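Local coordinates for protein NDP-rhamnosyltransferase (PDB 3UYL) that belongs to the GT-B class of glycosyltransferases and holds thymidine-5'-diphosphate at its C-terminal Rossmann-like domain, at residues M225-L230 / A256-H261; G250-I255 / N271-E276; I291-S296 / F316-Y321. One frame throughout, in Å; residues are numbered along the deposited sequence.

In the fold
All three contacts belong to one half of a GT-B fold, built on a six-stranded parallel sheet. Interaction 2 is backbone pairing of strand 251-257 with the outermost strand 272-276; it is partly buried, with charged side chains on one face of the sheet. Interaction 1 takes up strand 251-257 where it ends and joins it to helix 227-233 by ring packing and a water; it is mostly buried, only its salt bridge lying at the exposed edge. Interaction 3 is buried and nearest the centre of the chain, a close fit of glycine backbone against helix 318-327. Interactions 1 and 3 touch through Val-229 and Met-225, and both border thymidine-5'-diphosphate; interactions 2 and 3 do not meet.

Interaction 1 of 3, residues M225-L230 / A256-H261; sequences MGRMVL and AVPPEH. With TYD (thymidine-5'-diphosphate), chain C.
Leu-230 lays its CB over the centre of the His-261 ring in a CH-pi contact, 3.8 Å from CB to the ring centroid and 11° off the ring normal. Its CD1 reaches CG of the same imidazole at 4.0 Å, so one branch and the stem of the leucine cover this face together. One turn earlier, at the helix start, Arg-227 packs its CB on CG of Pro-258 (4.0 Å). Its CG is anti to the backbone N (chi1 -174°) and the chain bends at chi3, bringing NE to Glu-260 at the exposed end. Glu-260 OE2 sits at the guanidinium edge, 3.1 Å from Arg-227 NE, in a salt bridge. The same N-H points more directly at Glu-260 OE1 (3.4 Å from NE, 160° at the hydrogen), and both bonds are weak. Guanidinium and carboxylate planes are turned obliquely.

These segments form part of the nucleotide site of a GT-B domain, where strand ends and a helix start meet the ligand. Gly-226 is the N-cap of helix 227-233, and Val-229 N gives a weak bond to O2B of thymidine-5'-diphosphate. Ala-256 CB lies 3.4 Å from the thymine O4. Behind this layer a water accepts from Met-225 N (2.6 Å) and donates to Ala-256 O, spanning strand and turn. Farther back, Pro-237 and Leu-238 of helix 236-247 support Leu-230, while Tyr-315 touches Met-228 and Val-229.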
loop_
_atom_site.group_PDB
_atom_site.type_symbol
_atom_site.label_atom_id
_atom_site.label_comp_id
_atom_site.label_asym_id
_atom_site.label_seq_id
_atom_site.Cartn_x
_atom_site.Cartn_y
_atom_site.Cartn_z
ATOM N N MET A 225 14.086 14.581 -11.537
ATOM C CA MET A 225 15.141 13.622 -11.620
ATOM C C MET A 225 14.995 12.887 -10.301
ATOM O O MET A 225 14.740 13.528 -9.252
ATOM C CB MET A 225 16.476 14.328 -11.714
ATOM C CG MET A 225 16.988 14.303 -13.146
ATOM S SD MET A 225 16.725 15.957 -13.616
ATOM C CE MET A 225 16.491 15.942 -15.385
ATOM N N GLY A 226 15.157 11.584 -10.291
ATOM C CA GLY A 226 15.020 10.928 -8.971
ATOM C C GLY A 226 16.223 11.000 -8.009
ATOM O O GLY A 226 17.339 11.444 -8.388
ATOM N N ARG A 227 15.982 10.580 -6.750
ATOM C CA ARG A 227 17.032 10.495 -5.720
ATOM C C ARG A 227 18.199 9.665 -6.204
ATOM O O ARG A 227 19.380 10.066 -6.035
ATOM C CB ARG A 227 16.497 9.852 -4.428
ATOM C CG ARG A 227 17.488 9.863 -3.241
ATOM C CD ARG A 227 16.974 9.139 -1.993
ATOM N NE ARG A 227 15.719 9.725 -1.508
ATOM C CZ ARG A 227 14.533 9.101 -1.511
ATOM N NH1 ARG A 227 14.412 7.848 -1.963
ATOM N NH2 ARG A 227 13.449 9.729 -1.053
ATOM N N MET A 228 17.882 8.485 -6.757
ATOM C CA MET A 228 18.935 7.585 -7.185
ATOM C C MET A 228 19.840 8.311 -8.170
ATOM O O MET A 228 21.070 8.271 -8.047
ATOM C CB MET A 228 18.396 6.260 -7.802
ATOM C CG MET A 228 17.987 5.181 -6.800
ATOM S SD MET A 228 19.245 4.662 -5.590
ATOM C CE MET A 228 20.569 4.019 -6.644
ATOM N N VAL A 229 19.234 8.992 -9.140
ATOM C CA VAL A 229 20.028 9.606 -10.179
ATOM C C VAL A 229 20.937 10.656 -9.561
ATOM O O VAL A 229 22.165 10.548 -9.718
ATOM C CB VAL A 229 19.175 10.279 -11.310
ATOM C CG1 VAL A 229 20.078 11.074 -12.228
ATOM C CG2 VAL A 229 18.450 9.216 -12.108
ATOM N N LEU A 230 20.356 11.628 -8.841
ATOM C CA LEU A 230 21.154 12.758 -8.319
ATOM C C LEU A 230 22.240 12.326 -7.342
ATOM O O LEU A 230 23.262 13.012 -7.199
ATOM C CB LEU A 230 20.252 13.843 -7.706
ATOM C CG LEU A 230 19.420 14.637 -8.737
ATOM C CD1 LEU A 230 18.706 15.747 -7.999
ATOM C CD2 LEU A 230 20.204 15.237 -9.923
ATOM N N ALA A 256 10.109 18.637 -9.002
ATOM C CA ALA A 256 9.840 17.549 -8.024
ATOM C C ALA A 256 11.199 17.039 -7.551
ATOM O O ALA A 256 11.989 16.551 -8.356
ATOM C CB ALA A 256 8.985 16.434 -8.662
ATOM N N VAL A 257 11.503 17.228 -6.275
ATOM C CA VAL A 257 12.834 16.930 -5.694
ATOM C C VAL A 257 12.601 16.219 -4.414
ATOM O O VAL A 257 11.621 16.530 -3.728
ATOM C CB VAL A 257 13.676 18.190 -5.341
ATOM C CG1 VAL A 257 14.424 18.670 -6.566
ATOM C CG2 VAL A 257 12.812 19.258 -4.637
ATOM N N PRO A 258 13.429 15.209 -4.104
ATOM C CA PRO A 258 13.274 14.746 -2.719
ATOM C C PRO A 258 13.993 15.707 -1.698
ATOM O O PRO A 258 14.941 16.454 -2.080
ATOM C CB PRO A 258 13.953 13.382 -2.728
ATOM C CG PRO A 258 15.000 13.501 -3.800
ATOM C CD PRO A 258 14.587 14.589 -4.774
ATOM N N PRO A 259 13.558 15.647 -0.419
ATOM C CA PRO A 259 14.108 16.469 0.666
ATOM C C PRO A 259 15.647 16.565 0.629
ATOM O O PRO A 259 16.170 17.669 0.528
ATOM C CB PRO A 259 13.575 15.770 1.948
ATOM C CG PRO A 259 12.342 15.013 1.499
ATOM C CD PRO A 259 12.645 14.593 0.087
ATOM N N GLU A 260 16.372 15.454 0.597
ATOM C CA GLU A 260 17.853 15.594 0.574
ATOM C C GLU A 260 18.417 16.314 -0.651
ATOM O O GLU A 260 19.604 16.601 -0.678
ATOM C CB GLU A 260 18.611 14.280 0.738
ATOM C CG GLU A 260 17.807 13.133 1.279
ATOM C CD GLU A 260 16.924 12.538 0.197
ATOM O OE1 GLU A 260 15.692 12.483 0.397
ATOM O OE2 GLU A 260 17.477 12.132 -0.857
ATOM N N HIS A 261 17.589 16.621 -1.647
ATOM C CA HIS A 261 18.108 17.382 -2.790
ATOM C C HIS A 261 17.721 18.851 -2.896
ATOM O O HIS A 261 18.303 19.574 -3.690
ATOM C CB HIS A 261 17.997 16.589 -4.081
ATOM C CG HIS A 261 18.803 15.286 -4.047
ATOM N ND1 HIS A 261 20.156 15.263 -3.892
ATOM C CD2 HIS A 261 18.411 13.942 -4.187
ATOM C CE1 HIS A 261 20.604 13.976 -3.903
ATOM N NE2 HIS A 261 19.543 13.166 -4.072
HETATM P PA TYD C . 12.421 7.045 -11.293
HETATM O O1A TYD C . 12.184 5.689 -11.896
HETATM O O2A TYD C . 11.988 8.294 -12.071
HETATM O O3A TYD C . 14.048 7.090 -11.054
HETATM P PB TYD C . 14.881 7.925 -9.927
HETATM O O1B TYD C . 14.316 7.593 -8.550
HETATM O O2B TYD C . 16.362 7.604 -9.908
HETATM O O3B TYD C . 14.582 9.264 -10.609
HETATM O "O5'" TYD C . 11.708 6.958 -9.808
HETATM C "C5'" TYD C . 11.345 8.056 -8.915
HETATM C "C4'" TYD C . 9.946 7.795 -8.323
HETATM O "O4'" TYD C . 9.677 8.818 -7.352
HETATM C "C3'" TYD C . 8.843 7.905 -9.397
HETATM O "O3'" TYD C . 7.696 7.106 -9.144
HETATM C "C2'" TYD C . 8.296 9.293 -9.221
HETATM C "C1'" TYD C . 8.506 9.522 -7.732
HETATM N N1 TYD C . 8.669 10.881 -7.249
HETATM C C2 TYD C . 7.513 11.684 -7.065
HETATM O O2 TYD C . 6.398 11.243 -7.377
HETATM N N3 TYD C . 7.607 12.929 -6.591
HETATM C C4 TYD C . 8.829 13.405 -6.259
HETATM O O4 TYD C . 8.918 14.541 -5.820
HETATM C C5 TYD C . 10.065 12.583 -6.425
HETATM C C5M TYD C . 11.416 13.121 -6.046
HETATM C C6 TYD C . 9.915 11.317 -6.929
HETATM O O HOH W 1 14.274 16.118 -9.401
#

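Interaction 2 of 3, residues G250-I255 / N271-E276; sequences GVEAVI and NARIAE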
loop_
_atom_site.group_PDB
_atom_site.type_symbol
_atom_site.label_atom_id
_atom_site.label_comp_id
_atom_site.label_asym_id
_atom_site.label_seq_id
_atom_site.Cartn_x
_atom_site.Cartn_y
_atom_site.Cartn_z
ATOM N N GLY A 250 6.973 32.326 -20.627
ATOM C CA GLY A 250 5.734 31.562 -20.672
ATOM C C GLY A 250 5.772 30.287 -19.827
ATOM O O GLY A 250 4.714 29.757 -19.460
ATOM N N VAL A 251 6.979 29.802 -19.511
ATOM C CA VAL A 251 7.107 28.550 -18.736
ATOM C C VAL A 251 6.995 28.743 -17.216
ATOM O O VAL A 251 7.639 29.657 -16.594
ATOM C CB VAL A 251 8.459 27.817 -19.023
ATOM C CG1 VAL A 251 8.677 26.697 -18.026
ATOM C CG2 VAL A 251 8.482 27.280 -20.422
ATOM N N GLU A 252 6.182 27.868 -16.635
ATOM C CA GLU A 252 6.139 27.618 -15.200
ATOM C C GLU A 252 6.803 26.267 -14.898
ATOM O O GLU A 252 6.355 25.226 -15.386
ATOM C CB GLU A 252 4.687 27.575 -14.799
ATOM C CG GLU A 252 4.413 27.268 -13.347
ATOM C CD GLU A 252 2.921 27.169 -13.088
ATOM O OE1 GLU A 252 2.184 28.179 -13.339
ATOM O OE2 GLU A 252 2.501 26.087 -12.644
ATOM N N ALA A 253 7.875 26.274 -14.118
ATOM C CA ALA A 253 8.583 24.999 -13.805
ATOM C C ALA A 253 8.152 24.405 -12.474
ATOM O O ALA A 253 8.269 25.111 -11.434
ATOM C CB ALA A 253 10.081 25.252 -13.797
ATOM N N VAL A 254 7.627 23.167 -12.468
ATOM C CA VAL A 254 7.282 22.495 -11.242
ATOM C C VAL A 254 8.443 21.514 -10.958
ATOM O O VAL A 254 8.652 20.585 -11.690
ATOM C CB VAL A 254 5.919 21.768 -11.342
ATOM C CG1 VAL A 254 5.573 21.079 -10.035
ATOM C CG2 VAL A 254 4.828 22.782 -11.660
ATOM N N ILE A 255 9.252 21.770 -9.938
ATOM C CA ILE A 255 10.467 20.949 -9.721
ATOM C C ILE A 255 10.174 19.933 -8.636
ATOM O O ILE A 255 9.984 20.302 -7.485
ATOM C CB ILE A 255 11.696 21.856 -9.374
ATOM C CG1 ILE A 255 11.850 22.976 -10.442
ATOM C CG2 ILE A 255 12.983 21.067 -9.259
ATOM C CD1 ILE A 255 12.519 24.230 -9.876
ATOM N N ASN A 271 8.998 31.967 -11.564
ATOM C CA ASN A 271 8.242 31.033 -12.436
ATOM C C ASN A 271 8.690 29.578 -12.180
ATOM O O ASN A 271 8.625 28.720 -13.089
ATOM C CB ASN A 271 8.401 31.369 -13.945
ATOM C CG ASN A 271 9.865 31.338 -14.439
ATOM O OD1 ASN A 271 10.762 31.782 -13.721
ATOM N ND2 ASN A 271 10.115 30.817 -15.677
ATOM N N ALA A 272 9.163 29.340 -10.957
ATOM C CA ALA A 272 9.605 28.035 -10.466
ATOM C C ALA A 272 8.802 27.695 -9.236
ATOM O O ALA A 272 8.540 28.563 -8.398
ATOM C CB ALA A 272 11.081 28.074 -10.122
ATOM N N ARG A 273 8.390 26.435 -9.130
ATOM C CA ARG A 273 7.670 25.942 -7.956
ATOM C C ARG A 273 8.357 24.659 -7.461
ATOM O O ARG A 273 8.641 23.792 -8.259
ATOM C CB ARG A 273 6.231 25.618 -8.342
ATOM C CG ARG A 273 5.250 25.688 -7.182
ATOM C CD ARG A 273 4.027 24.841 -7.458
ATOM N NE ARG A 273 2.877 25.628 -7.843
ATOM C CZ ARG A 273 2.659 26.151 -9.065
ATOM N NH1 ARG A 273 3.528 25.991 -10.077
ATOM N NH2 ARG A 273 1.544 26.864 -9.280
ATOM N N ILE A 274 8.652 24.543 -6.173
ATOM C CA ILE A 274 9.216 23.302 -5.618
ATOM C C ILE A 274 8.070 22.416 -5.134
ATOM O O ILE A 274 7.185 22.872 -4.387
ATOM C CB ILE A 274 10.263 23.573 -4.509
ATOM C CG1 ILE A 274 11.531 24.206 -5.127
ATOM C CG2 ILE A 274 10.683 22.286 -3.825
ATOM C CD1 ILE A 274 12.451 24.914 -4.145
ATOM N N ALA A 275 8.024 21.182 -5.625
ATOM C CA ALA A 275 7.029 20.231 -5.122
ATOM C C ALA A 275 7.808 19.121 -4.425
ATOM O O ALA A 275 8.324 18.171 -5.074
ATOM C CB ALA A 275 6.168 19.680 -6.257
ATOM N N GLU A 276 7.912 19.188 -3.111
ATOM C CA GLU A 276 8.779 18.190 -2.481
ATOM C C GLU A 276 8.061 16.850 -2.217
ATOM O O GLU A 276 7.049 16.847 -1.607
ATOM C CB GLU A 276 9.352 18.747 -1.207
ATOM C CG GLU A 276 10.542 17.959 -0.740
ATOM C CD GLU A 276 11.166 18.640 0.416
ATOM O OE1 GLU A 276 11.231 18.002 1.481
ATOM O OE2 GLU A 276 11.548 19.821 0.253
#
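The guanidinium of Arg-273 takes Glu-252 OE2 at its edge, near its plane, and has a cation-pi partner in Trp-211. NH1 makes the salt bridge, 2.8 Å from Glu-252 OE2, in a weak, bent hydrogen bond (144° at the hydrogen); the carboxylate is turned 53° against the guanidinium, so the two groups do not meet as a flat, two-pronged pair. Val-254 runs beside Arg-273, pointing the same way, and brings its CG2 obliquely to 3.8 Å from NH1. The other flat group, the amide of Asn-271, holds Val-251 O almost in its own plane, with ND2 2.9 Å from that oxygen. A chi1 of 59° sets Asn-271 CG between the backbone N and the carbonyl carbon and swings the amide across to the neighbouring strand; ND2 also bonds Thr-246 O.

Between these ends lies regular parallel pairing of strands 251-257 and 272-276, part of a beta-alpha-beta unit that passes through helix 259-262. Ala-253 N bonds Asn-271 O, and Ala-253 O accepts from Arg-273 N. Ile-255 repeats the pattern: its N donates almost straight to Arg-273 O (2.7 Å), and its O receives Ala-275 N. Ala-253, Ile-255, Ala-272 and Ile-274 share one face of the sheet, where Ile-255 CD1 meets Ala-272 CB at 4.1 Å and helix 236-247 packs. On the face of Val-254, CG1 touches Ala-275 CB, also at 4.1 Å.

Glu-252 OE2 has a second salt bridge, to Arg-220 of strand 219-224. One carboxylate thus faces two arginines from the strands flanking its own, which would favour its ionised form and balance positive charge on this face of the sheet.

Interaction 3 of 3, residues I291-S296 / F316-Y321; sequences ICAGGS and FDQFDY. With TYD (thymidine-5'-diphosphate), chain C.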
loop_
_atom_site.group_PDB
_atom_site.type_symbol
_atom_site.label_atom_id
_atom_site.label_comp_id
_atom_site.label_asym_id
_atom_site.label_seq_id
_atom_site.Cartn_x
_atom_site.Cartn_y
_atom_site.Cartn_z
ATOM N N ILE A 291 10.709 16.846 -17.852
ATOM C CA ILE A 291 12.187 16.780 -18.075
ATOM C C ILE A 291 12.722 15.820 -16.999
ATOM O O ILE A 291 12.482 16.042 -15.838
ATOM C CB ILE A 291 12.932 18.135 -17.950
ATOM C CG1 ILE A 291 12.225 19.147 -18.834
ATOM C CG2 ILE A 291 14.387 17.931 -18.447
ATOM C CD1 ILE A 291 12.806 20.529 -18.783
ATOM N N CYS A 292 13.325 14.691 -17.410
ATOM C CA CYS A 292 13.729 13.731 -16.411
ATOM C C CYS A 292 14.986 13.087 -16.881
ATOM O O CYS A 292 15.466 13.442 -17.960
ATOM C CB CYS A 292 12.599 12.699 -16.194
ATOM S SG CYS A 292 12.133 11.834 -17.724
ATOM N N ALA A 293 15.489 12.061 -16.160
ATOM C CA ALA A 293 16.674 11.352 -16.604
ATOM C C ALA A 293 16.362 10.036 -17.386
ATOM O O ALA A 293 17.293 9.355 -17.918
ATOM C CB ALA A 293 17.613 11.093 -15.415
ATOM N N GLY A 294 15.077 9.676 -17.432
ATOM C CA GLY A 294 14.636 8.450 -18.034
ATOM C C GLY A 294 14.463 7.244 -17.137
ATOM O O GLY A 294 14.202 6.155 -17.641
ATOM N N GLY A 295 14.554 7.405 -15.826
ATOM C CA GLY A 295 14.017 6.384 -14.898
ATOM C C GLY A 295 12.532 6.102 -15.166
ATOM O O GLY A 295 11.645 7.030 -15.354
ATOM N N SER A 296 12.218 4.824 -15.170
ATOM C CA SER A 296 10.871 4.377 -15.616
ATOM C C SER A 296 9.664 4.874 -14.781
ATOM O O SER A 296 8.570 5.037 -15.320
ATOM C CB SER A 296 10.858 2.891 -15.718
ATOM O OG SER A 296 10.980 2.314 -14.447
ATOM N N PHE A 316 22.668 3.008 -17.077
ATOM C CA PHE A 316 21.835 1.833 -17.180
ATOM C C PHE A 316 20.919 1.863 -18.403
ATOM O O PHE A 316 21.435 1.969 -19.553
ATOM C CB PHE A 316 21.120 1.551 -15.828
ATOM C CG PHE A 316 22.064 1.072 -14.780
ATOM C CD1 PHE A 316 22.965 0.059 -15.059
ATOM C CD2 PHE A 316 22.052 1.595 -13.527
ATOM C CE1 PHE A 316 23.922 -0.374 -14.116
ATOM C CE2 PHE A 316 22.986 1.145 -12.548
ATOM C CZ PHE A 316 23.926 0.161 -12.865
ATOM N N ASP A 317 19.609 1.763 -18.188
ATOM C CA ASP A 317 18.659 1.567 -19.316
ATOM C C ASP A 317 18.213 2.920 -19.863
ATOM O O ASP A 317 17.409 2.976 -20.783
ATOM C CB ASP A 317 17.428 0.802 -18.885
ATOM C CG ASP A 317 16.871 1.318 -17.621
ATOM O OD1 ASP A 317 17.621 1.341 -16.615
ATOM O OD2 ASP A 317 15.702 1.735 -17.599
ATOM N N GLN A 318 18.764 4.013 -19.308
ATOM C CA GLN A 318 18.213 5.337 -19.632
ATOM C C GLN A 318 18.453 5.801 -21.059
ATOM O O GLN A 318 17.587 6.491 -21.617
ATOM C CB GLN A 318 18.684 6.413 -18.627
ATOM C CG GLN A 318 18.059 6.157 -17.244
ATOM C CD GLN A 318 18.714 6.990 -16.198
ATOM O OE1 GLN A 318 19.761 7.601 -16.443
ATOM N NE2 GLN A 318 18.077 7.068 -15.041
ATOM N N PHE A 319 19.588 5.448 -21.646
ATOM C CA PHE A 319 19.886 5.809 -23.022
ATOM C C PHE A 319 18.941 5.057 -23.985
ATOM O O PHE A 319 18.414 5.627 -24.959
ATOM C CB PHE A 319 21.400 5.527 -23.343
ATOM C CG PHE A 319 22.334 6.286 -22.441
ATOM C CD1 PHE A 319 22.676 7.588 -22.744
ATOM C CD2 PHE A 319 22.832 5.683 -21.267
ATOM C CE1 PHE A 319 23.494 8.336 -21.847
ATOM C CE2 PHE A 319 23.653 6.394 -20.369
ATOM C CZ PHE A 319 23.939 7.720 -20.646
ATOM N N ASP A 320 18.665 3.785 -23.692
ATOM C CA ASP A 320 17.819 3.053 -24.613
ATOM C C ASP A 320 16.415 3.616 -24.617
ATOM O O ASP A 320 15.809 3.813 -25.735
ATOM C CB ASP A 320 17.751 1.579 -24.168
ATOM C CG ASP A 320 19.021 0.846 -24.526
ATOM O OD1 ASP A 320 19.200 0.529 -25.715
ATOM O OD2 ASP A 320 19.848 0.632 -23.633
ATOM N N TYR A 321 15.901 3.884 -23.395
ATOM C CA TYR A 321 14.565 4.474 -23.261
ATOM C C TYR A 321 14.524 5.854 -23.986
ATOM O O TYR A 321 13.576 6.158 -24.733
ATOM C CB TYR A 321 14.190 4.701 -21.777
ATOM C CG TYR A 321 12.875 5.406 -21.662
ATOM C CD1 TYR A 321 11.681 4.711 -21.845
ATOM C CD2 TYR A 321 12.812 6.753 -21.445
ATOM C CE1 TYR A 321 10.436 5.358 -21.793
ATOM C CE2 TYR A 321 11.576 7.418 -21.407
ATOM C CZ TYR A 321 10.399 6.717 -21.587
ATOM O OH TYR A 321 9.171 7.372 -21.497
HETATM P PA TYD C . 12.421 7.045 -11.293
HETATM O O1A TYD C . 12.184 5.689 -11.896
HETATM O O2A TYD C . 11.988 8.294 -12.071
HETATM O O3A TYD C . 14.048 7.090 -11.054
HETATM P PB TYD C . 14.881 7.925 -9.927
HETATM O O1B TYD C . 14.316 7.593 -8.550
HETATM O O2B TYD C . 16.362 7.604 -9.908
HETATM O O3B TYD C . 14.582 9.264 -10.609
HETATM O "O5'" TYD C . 11.708 6.958 -9.808
HETATM C "C5'" TYD C . 11.345 8.056 -8.915
HETATM C "C4'" TYD C . 9.946 7.795 -8.323
HETATM O "O4'" TYD C . 9.677 8.818 -7.352
HETATM C "C3'" TYD C . 8.843 7.905 -9.397
HETATM O "O3'" TYD C . 7.696 7.106 -9.144
HETATM C "C2'" TYD C . 8.296 9.293 -9.221
HETATM C "C1'" TYD C . 8.506 9.522 -7.732
HETATM N N1 TYD C . 8.669 10.881 -7.249
HETATM C C2 TYD C . 7.513 11.684 -7.065
HETATM O O2 TYD C . 6.398 11.243 -7.377
HETATM N N3 TYD C . 7.607 12.929 -6.591
HETATM C C4 TYD C . 8.829 13.405 -6.259
HETATM O O4 TYD C . 8.918 14.541 -5.820
HETATM C C5 TYD C . 10.065 12.583 -6.425
HETATM C C5M TYD C . 11.416 13.121 -6.046
HETATM C C6 TYD C . 9.915 11.317 -6.929
#
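Gln-318 OE1 is gripped by two backbone N-H groups, of Gln-314 and Tyr-315, and this fixes the rotation of an amide that lies against Ala-293 and Gly-295. NE2, turned the other way, comes 3.6 Å from Gly-295 N. Ala-293 O presses on the side of the glutamine chain, 3.3 Å from CB and equally close to CD, whereas OE1, an acceptor like itself, is merely a neighbour at 3.4 Å. With CG anti to its carbonyl carbon (chi1 -68°) and the chain extended beyond, Gln-318 lies lengthwise along the turn.

Gly-294 lies against the same side chain, its C 3.8 Å from Gln-318 CG, and its positive phi of 94° bends the backbone past the helix. One helical turn later Tyr-321 adds CD2, 4.1 Å from Gly-294 O, while its hydroxyl is tied to Gln-309 beyond the contact. Within the turn, Gly-294 N gives a weak hydrogen bond to Cys-292 SG. Val-229 of helix 227-233 packs on both Ala-293 and Gln-318.

Past the glycines the chain enters helix 296-304, with Gly-295 as N-cap. O1A of thymidine-5'-diphosphate lies 3.4 Å from Ser-296 N, and the ligand is hydrogen-bonded by Gly-297 N and Thr-298 OG1. A glycine-rich turn between strand and helix, its helix start facing a diphosphate, is characteristic of the nucleotide site in GT-B glycosyltransferases.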